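Local coordinates for protein auracyanin-B-2 (Chloroflexus aurantiacus, PDB 1QHQ) that carries a single copper ion and probably serves as a soluble electron acceptor for the membrane-bound alternative complex III, at residues A[19-24]-A[33-38]; A[43-48]-A[95-100]; A[60-63]-A[68-71]. One frame throughout, in Å; residues are numbered along the deposited sequence. Where two conformers were deposited one is given.

Interaction 1 of 3, residues A[19-24]-A[33-38]; sequences VEVRAA and TSLSLP
With chi1 at -72°, Leu35 sets CG opposite its own carbonyl carbon, and the extended chi2 beyond it spreads the two methyls to meet two different valines. Val19 answers with a chi1 of 55°, which puts CG1 between the backbone N and C and leaves CG2 as the methyl that reaches across. Leu35 CD2 settles against Val19 CG2 at 3.9 Å. The other branch, CD1, lies 3.9 Å from Val21 CG2, so the leucine tip straddles two residues on one face of strand 17-22. In both pairs the side chains cross obliquely, and the contact is purely van der Waals. The two strands belong to different sheets of the cupredoxin beta-sandwich: 17-22 is an edge strand of one, 34-38 an edge strand of the other. The nearest CA atoms, those of Val19 and Leu35, are 8.8 Å apart, and side chains fill the space between them. Leu35 and Leu37 both also rest on Leu136 of strand 133-139, the neighbour of 34-38 in its sheet. Within its own sheet, Val19 also touches Val43 and Val21 touches Phe47, both of the adjacent strand 42-49. Val21 is the more buried of the two valines and the one nearer the metal: its side chain is about 7 Å from that of Met132 and about 10 Å from the copper ion.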
loop_
_atom_site.group_PDB
_atom_site.type_symbol
_atom_site.label_atom_id
_atom_site.label_comp_id
_atom_site.label_asym_id
_atom_site.label_seq_id
_atom_site.Cartn_x
_atom_site.Cartn_y
_atom_site.Cartn_z
ATOM N N VAL A 19 0.375 12.025 -3.541
ATOM C CA VAL A 19 1.276 11.943 -2.348
ATOM C C VAL A 19 2.404 10.950 -2.669
ATOM O O VAL A 19 2.136 9.916 -3.285
ATOM C CB VAL A 19 0.503 11.498 -1.113
ATOM C CG1 VAL A 19 -0.236 10.184 -1.359
ATOM C CG2 VAL A 19 1.450 11.297 0.087
ATOM N N GLU A 20 3.604 11.287 -2.266
ATOM C CA GLU A 20 4.772 10.422 -2.532
ATOM C C GLU A 20 5.073 9.562 -1.292
ATOM O O GLU A 20 5.117 10.101 -0.195
ATOM C CB GLU A 20 6.024 11.315 -2.698
ATOM C CG GLU A 20 6.316 11.728 -4.107
ATOM C CD GLU A 20 7.460 10.987 -4.764
ATOM O OE1 GLU A 20 8.497 10.719 -4.125
ATOM O OE2 GLU A 20 7.328 10.689 -5.975
ATOM N N VAL A 21 5.286 8.280 -1.519
ATOM C CA VAL A 21 5.813 7.437 -0.403
ATOM C C VAL A 21 7.130 6.847 -0.904
ATOM O O VAL A 21 7.205 6.472 -2.074
ATOM C CB VAL A 21 4.824 6.336 -0.068
ATOM C CG1 VAL A 21 5.436 5.271 0.848
ATOM C CG2 VAL A 21 3.579 6.932 0.578
ATOM N N ARG A 22 8.096 6.727 -0.013
ATOM C CA ARG A 22 9.379 6.128 -0.396
ATOM C C ARG A 22 9.649 4.956 0.596
ATOM O O ARG A 22 9.185 5.004 1.726
ATOM C CB ARG A 22 10.565 7.074 -0.318
ATOM C CG ARG A 22 10.410 8.422 -0.941
ATOM C CD ARG A 22 11.082 8.634 -2.263
ATOM N NE ARG A 22 10.797 9.982 -2.799
ATOM C CZ ARG A 22 11.716 10.835 -3.225
ATOM N NH1 ARG A 22 13.006 10.519 -3.203
ATOM N NH2 ARG A 22 11.361 12.044 -3.692
ATOM N N ALA A 23 10.527 4.088 0.123
ATOM C CA ALA A 23 11.006 3.005 1.021
ATOM C C ALA A 23 12.159 3.527 1.848
ATOM O O ALA A 23 12.856 4.478 1.449
ATOM C CB ALA A 23 11.445 1.830 0.149
ATOM N N ALA A 24 12.327 2.973 3.057
ATOM C CA ALA A 24 13.623 3.271 3.756
ATOM C C ALA A 24 14.721 2.618 2.887
ATOM O O ALA A 24 14.472 1.565 2.303
ATOM C CB ALA A 24 13.601 2.622 5.123
ATOM N N THR A 33 5.906 6.914 7.994
ATOM C CA THR A 33 5.113 5.968 8.793
ATOM C C THR A 33 3.764 6.551 9.182
ATOM O O THR A 33 2.935 5.873 9.777
ATOM C CB THR A 33 5.865 5.562 10.074
ATOM O OG1 THR A 33 6.152 6.741 10.826
ATOM C CG2 THR A 33 7.173 4.861 9.686
ATOM N N SER A 34 3.520 7.798 8.721
ATOM C CA SER A 34 2.173 8.348 8.829
ATOM C C SER A 34 1.821 9.142 7.560
ATOM O O SER A 34 2.622 9.770 6.924
ATOM C CB SER A 34 1.972 9.180 10.067
ATOM O OG SER A 34 2.414 10.490 9.919
ATOM N N LEU A 35 0.532 9.011 7.187
ATOM C CA LEU A 35 0.014 9.800 6.068
ATOM C C LEU A 35 -1.334 10.408 6.553
ATOM O O LEU A 35 -1.941 9.828 7.427
ATOM C CB LEU A 35 -0.287 8.896 4.866
ATOM C CG LEU A 35 0.957 8.358 4.128
ATOM C CD1 LEU A 35 0.563 7.378 3.052
ATOM C CD2 LEU A 35 1.788 9.499 3.551
ATOM N N SER A 36 -1.694 11.488 5.864
ATOM C CA SER A 36 -2.996 12.128 6.210
ATOM C C SER A 36 -3.667 12.533 4.892
ATOM O O SER A 36 -2.996 13.187 4.091
ATOM C CB SER A 36 -2.608 13.431 6.968
ATOM O OG SER A 36 -3.701 14.077 7.503
ATOM N N LEU A 37 -4.923 12.223 4.704
ATOM C CA LEU A 37 -5.622 12.676 3.460
ATOM C C LEU A 37 -7.073 12.959 3.867
ATOM O O LEU A 37 -7.630 12.314 4.733
ATOM C CB LEU A 37 -5.605 11.527 2.452
ATOM C CG LEU A 37 -4.253 11.075 1.875
ATOM C CD1 LEU A 37 -4.445 9.754 1.147
ATOM C CD2 LEU A 37 -3.745 12.174 0.921
ATOM N N PRO A 38 -7.735 13.818 3.075
ATOM C CA PRO A 38 -9.168 14.043 3.304
ATOM C C PRO A 38 -9.974 12.857 2.836
ATOM O O PRO A 38 -9.537 12.159 1.912
ATOM C CB PRO A 38 -9.445 15.283 2.464
ATOM C CG PRO A 38 -8.438 15.237 1.360
ATOM C CD PRO A 38 -7.185 14.604 1.998
#

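Interaction 2 of 3, residues A[43-48]-A[95-100]; sequences VRLDFV and AWTAML
This contact lies in the buried interior of the cupredoxin sandwich, next to the type I copper site, where strand 42-49 of one sheet faces the segment that leaves strand 93-96 of the other. With CG opposite the backbone N (chi1 -178°), the Phe47 ring leaves the strand and reaches Leu100 CD1 and Thr97 OG1, both of which meet it obliquely. Leu100 CD1 does most of the touching: it lies 3.4 Å from Phe47 CD2, a tight approach, and 3.4 Å from Phe47 O as well, so one methyl sits against both the ring and the main chain of the same residue. Thr97 meets Phe47 nearly at a right angle, with CG2 at 3.9 Å from Phe47 CB and OG1 at 3.9 Å from Phe47 CD2. That hydroxyl is occupied elsewhere: Thr97 OG1 donates to Ala98 O at 2.9 Å and is also hydrogen-bonded to Trp59 N, two residues beyond the copper ligand His57. On the other face of strand 42-49, Arg44 grips Asp46 side-on, NE to OD1 at 2.9 Å and NH2 to OD2 at 3.1 Å, each oxygen using its syn lone pair and lying in the guanidinium plane. The contact across the segments is thus apolar packing, with the threonine hydroxyl already engaged, and it sets the Phe47 side chain within about 4 Å of those of both His57 and Met132.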
loop_
_atom_site.group_PDB
_atom_site.type_symbol
_atom_site.label_atom_id
_atom_site.label_comp_id
_atom_site.label_asym_id
_atom_site.label_seq_id
_atom_site.Cartn_x
_atom_site.Cartn_y
_atom_site.Cartn_z
ATOM N N VAL A 43 -7.038 10.328 -4.884
ATOM C CA VAL A 43 -5.608 10.604 -4.642
ATOM C C VAL A 43 -4.763 9.665 -5.480
ATOM O O VAL A 43 -5.124 8.491 -5.619
ATOM C CB VAL A 43 -5.237 10.356 -3.148
ATOM C CG1 VAL A 43 -3.759 10.461 -2.923
ATOM C CG2 VAL A 43 -6.037 11.315 -2.268
ATOM N N ARG A 44 -3.703 10.176 -6.085
ATOM C CA ARG A 44 -2.683 9.309 -6.657
ATOM C C ARG A 44 -1.515 9.184 -5.681
ATOM O O ARG A 44 -0.872 10.148 -5.318
ATOM C CB ARG A 44 -2.171 9.789 -8.017
ATOM C CG ARG A 44 -1.271 8.629 -8.639
ATOM C CD ARG A 44 -0.664 9.150 -9.938
ATOM N NE ARG A 44 0.340 10.163 -9.705
ATOM C CZ ARG A 44 0.524 11.345 -10.169
ATOM N NH1 ARG A 44 -0.332 11.842 -11.119
ATOM N NH2 ARG A 44 1.506 12.144 -9.763
ATOM N N LEU A 45 -1.263 7.904 -5.283
ATOM C CA LEU A 45 -0.126 7.657 -4.400
ATOM C C LEU A 45 1.035 7.111 -5.258
ATOM O O LEU A 45 0.816 6.195 -6.060
ATOM C CB LEU A 45 -0.532 6.572 -3.382
ATOM C CG LEU A 45 0.507 6.242 -2.300
ATOM C CD1 LEU A 45 -0.143 5.615 -1.093
ATOM C CD2 LEU A 45 1.586 5.309 -2.869
ATOM N N ASP A 46 2.131 7.811 -5.213
ATOM C CA ASP A 46 3.325 7.412 -5.984
ATOM C C ASP A 46 4.310 6.730 -4.995
ATOM O O ASP A 46 4.829 7.430 -4.139
ATOM C CB ASP A 46 3.977 8.627 -6.617
ATOM C CG ASP A 46 3.022 9.356 -7.595
ATOM O OD1 ASP A 46 2.214 8.645 -8.183
ATOM O OD2 ASP A 46 3.256 10.560 -7.811
ATOM N N PHE A 47 4.530 5.437 -5.193
ATOM C CA PHE A 47 5.510 4.743 -4.298
ATOM C C PHE A 47 6.816 4.524 -5.077
ATOM O O PHE A 47 6.825 3.923 -6.153
ATOM C CB PHE A 47 4.903 3.386 -3.937
ATOM C CG PHE A 47 5.760 2.562 -2.988
ATOM C CD1 PHE A 47 6.516 3.207 -2.044
ATOM C CD2 PHE A 47 5.791 1.200 -3.104
ATOM C CE1 PHE A 47 7.368 2.474 -1.194
ATOM C CE2 PHE A 47 6.609 0.471 -2.235
ATOM C CZ PHE A 47 7.356 1.101 -1.282
ATOM N N VAL A 48 7.852 5.210 -4.612
ATOM C CA VAL A 48 9.183 5.080 -5.222
ATOM C C VAL A 48 10.042 4.143 -4.350
ATOM O O VAL A 48 10.224 4.388 -3.167
ATOM C CB VAL A 48 9.864 6.469 -5.250
ATOM C CG1 VAL A 48 11.193 6.379 -5.979
ATOM C CG2 VAL A 48 8.929 7.472 -5.963
ATOM N N ALA A 95 -6.615 -0.331 -1.568
ATOM C CA ALA A 95 -5.775 0.046 -2.687
ATOM C C ALA A 95 -4.361 -0.527 -2.499
ATOM O O ALA A 95 -3.862 -0.618 -1.381
ATOM C CB ALA A 95 -5.607 1.605 -2.703
ATOM N N TRP A 96 -3.718 -0.842 -3.624
ATOM C CA TRP A 96 -2.314 -1.249 -3.541
ATOM C C TRP A 96 -1.599 -0.882 -4.849
ATOM O O TRP A 96 -2.222 -0.844 -5.911
ATOM C CB TRP A 96 -2.120 -2.712 -3.231
ATOM C CG TRP A 96 -2.682 -3.681 -4.209
ATOM C CD1 TRP A 96 -2.038 -4.230 -5.291
ATOM C CD2 TRP A 96 -3.978 -4.305 -4.166
ATOM N NE1 TRP A 96 -2.894 -5.059 -5.973
ATOM C CE2 TRP A 96 -4.052 -5.203 -5.252
ATOM C CE3 TRP A 96 -5.056 -4.221 -3.286
ATOM C CZ2 TRP A 96 -5.159 -6.006 -5.475
ATOM C CZ3 TRP A 96 -6.159 -5.028 -3.496
ATOM C CH2 TRP A 96 -6.224 -5.889 -4.606
ATOM N N THR A 97 -0.293 -0.686 -4.724
ATOM C CA THR A 97 0.560 -0.578 -5.911
ATOM C C THR A 97 0.995 -2.024 -6.285
ATOM O O THR A 97 0.967 -2.896 -5.420
ATOM C CB THR A 97 1.837 0.209 -5.663
ATOM O OG1 THR A 97 2.671 -0.498 -4.701
ATOM C CG2 THR A 97 1.609 1.582 -5.066
ATOM N N ALA A 98 1.513 -2.148 -7.482
ATOM C CA ALA A 98 2.240 -3.364 -7.858
ATOM C C ALA A 98 3.422 -3.531 -6.885
ATOM O O ALA A 98 3.865 -2.641 -6.192
ATOM C CB ALA A 98 2.784 -3.170 -9.268
ATOM N N MET A 99 3.966 -4.760 -6.951
ATOM C CA MET A 99 5.177 -5.056 -6.164
ATOM C C MET A 99 6.390 -4.589 -6.982
ATOM O O MET A 99 6.489 -4.968 -8.152
ATOM C CB MET A 99 5.213 -6.573 -5.941
ATOM C CG MET A 99 6.369 -6.983 -5.015
ATOM S SD MET A 99 6.200 -6.316 -3.364
ATOM C CE MET A 99 4.795 -7.189 -2.741
ATOM N N LEU A 100 7.170 -3.709 -6.419
ATOM C CA LEU A 100 8.196 -2.987 -7.139
ATOM C C LEU A 100 9.596 -3.515 -6.813
ATOM O O LEU A 100 9.940 -3.649 -5.647
ATOM C CB LEU A 100 8.162 -1.493 -6.680
ATOM C CG LEU A 100 6.769 -0.857 -6.890
ATOM C CD1 LEU A 100 6.784 0.554 -6.338
ATOM C CD2 LEU A 100 6.392 -0.844 -8.365
#

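Interaction 3 of 3, residues A[60-63]-A[68-71]; sequences VLVN and VAAA. With SO4 (sulfate ion), chain E.
Val68, in the first turn of helix 66-77, meets both Val62 and Asn63 at the end of strand 60-62, and its branches divide the work. Its CB is 3.6 Å from sulfate O1. From there the side chain forks. CG1, opposite the backbone N with chi1 at 164°, reaches the strand, where Val68 CG1 lies 3.7 Å from Asn63 O and 3.9 Å from Val62 CG2. CG2 goes to the anion instead, and Val68 CG2 is 3.5 Å from sulfate O1. One branch therefore packs on protein while the other lies beside the bound ion. The two valines run antiparallel alongside each other, and the same Val62 methyl also meets the next residue of the helix: Val62 CG2 is 4.0 Å from Ala69 CA and 4.1 Å from Ala69 CB. Ala69 thus presents both its CA and its CB to Val62, with the CA atoms of Val62 and Ala69 6.1 Å apart. Further along the helix, Val72 touches both Val60 and Val62, while Ala69 also rests on Leu119 of strand 116-121 and on Tyr128.

The sulfate, probably from the crystallisation liquor, is held by main-chain amides at and just before the helix N-terminus. Val68 N donates to O1 at 2.7 Å with a fairly straight N-H...O angle of 156°, and Gly65 N is bonded to the ion as well. Two amides so placed would be expected to suit an anion, with the helix dipole probably helping. The helix lies against the outer face of the sheet containing strand 60-62, within the connection from that strand to strand 93-96, as does the helical insertion at the corresponding place in azurin.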
loop_
_atom_site.group_PDB
_atom_site.type_symbol
_atom_site.label_atom_id
_atom_site.label_comp_id
_atom_site.label_asym_id
_atom_site.label_seq_id
_atom_site.Cartn_x
_atom_site.Cartn_y
_atom_site.Cartn_z
ATOM N N VAL A 60 0.174 -0.997 0.404
ATOM C CA VAL A 60 -1.155 -1.584 0.485
ATOM C C VAL A 60 -1.970 -0.927 1.601
ATOM O O VAL A 60 -1.613 -0.980 2.746
ATOM C CB VAL A 60 -1.147 -3.104 0.777
ATOM C CG1 VAL A 60 -2.575 -3.667 0.748
ATOM C CG2 VAL A 60 -0.304 -3.814 -0.277
ATOM N N LEU A 61 -3.081 -0.270 1.186
ATOM C CA LEU A 61 -3.949 0.364 2.218
ATOM C C LEU A 61 -5.078 -0.586 2.576
ATOM O O LEU A 61 -5.762 -1.076 1.694
ATOM C CB LEU A 61 -4.526 1.656 1.581
ATOM C CG LEU A 61 -5.534 2.356 2.541
ATOM C CD1 LEU A 61 -4.765 2.863 3.759
ATOM C CD2 LEU A 61 -6.189 3.533 1.830
ATOM N N VAL A 62 -5.233 -0.874 3.867
ATOM C CA VAL A 62 -6.259 -1.814 4.286
ATOM C C VAL A 62 -7.373 -1.100 5.060
ATOM O O VAL A 62 -7.154 -0.055 5.633
ATOM C CB VAL A 62 -5.717 -2.997 5.078
ATOM C CG1 VAL A 62 -4.527 -3.632 4.332
ATOM C CG2 VAL A 62 -5.343 -2.623 6.477
ATOM N N ASN A 63 -8.549 -1.743 5.006
ATOM C CA ASN A 63 -9.752 -1.143 5.626
ATOM C C ASN A 63 -9.841 -1.474 7.097
ATOM O O ASN A 63 -10.745 -2.198 7.552
ATOM C CB ASN A 63 -10.953 -1.665 4.836
ATOM C CG ASN A 63 -12.273 -1.056 5.319
ATOM O OD1 ASN A 63 -13.284 -1.790 5.313
ATOM N ND2 ASN A 63 -12.246 0.177 5.739
ATOM N N VAL A 68 -7.138 -6.695 10.396
ATOM C CA VAL A 68 -7.456 -6.668 8.951
ATOM C C VAL A 68 -6.172 -6.738 8.132
ATOM O O VAL A 68 -6.088 -7.482 7.132
ATOM C CB VAL A 68 -8.260 -5.389 8.663
ATOM C CG1 VAL A 68 -8.339 -5.036 7.207
ATOM C CG2 VAL A 68 -9.690 -5.580 9.237
ATOM N N ALA A 69 -5.136 -6.067 8.586
ATOM C CA ALA A 69 -3.849 -6.054 7.894
ATOM C C ALA A 69 -3.270 -7.454 7.797
ATOM O O ALA A 69 -2.665 -7.817 6.795
ATOM C CB ALA A 69 -2.866 -5.097 8.546
ATOM N N ALA A 70 -3.385 -8.215 8.892
ATOM C CA ALA A 70 -2.863 -9.586 8.903
ATOM C C ALA A 70 -3.606 -10.446 7.917
ATOM O O ALA A 70 -2.985 -11.220 7.177
ATOM C CB ALA A 70 -2.970 -10.151 10.317
ATOM N N ALA A 71 -4.921 -10.254 7.800
ATOM C CA ALA A 71 -5.734 -10.970 6.851
ATOM C C ALA A 71 -5.330 -10.656 5.406
ATOM O O ALA A 71 -5.117 -11.568 4.619
ATOM C CB ALA A 71 -7.224 -10.736 7.030
HETATM S S SO4 E . -9.015 -4.264 13.034
HETATM O O1 SO4 E . -7.988 -4.951 12.206
HETATM O O2 SO4 E . -10.126 -5.225 13.372
HETATM O O3 SO4 E . -9.627 -3.124 12.248
HETATM O O4 SO4 E . -8.396 -3.736 14.287
#

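Along the chain interaction 1 closes first; interaction 2 then encloses a long span of chain, which includes interaction 3. Interaction 1 joins the two sheets of the sandwich, and interaction 2 joins strand 42-49 to the segment following strand 93-96. Their centres are 10 Å apart, and they share the pairing of strands 17-22 and 42-49, with probable hydrogen bonds from Val21 N to Asp46 O (2.8 Å) and Asp46 N to Val19 O (2.9 Å). Interaction 3 packs helix 66-77 on the outer face of the five-stranded sheet. It lies 15 Å from interaction 2 between centres, linked by Ala95 O to Leu61 N at 2.7 Å, a probable hydrogen bond; interactions 1 and 3, 16 Å apart between centres, do not touch. The copper site is nearest interaction 2.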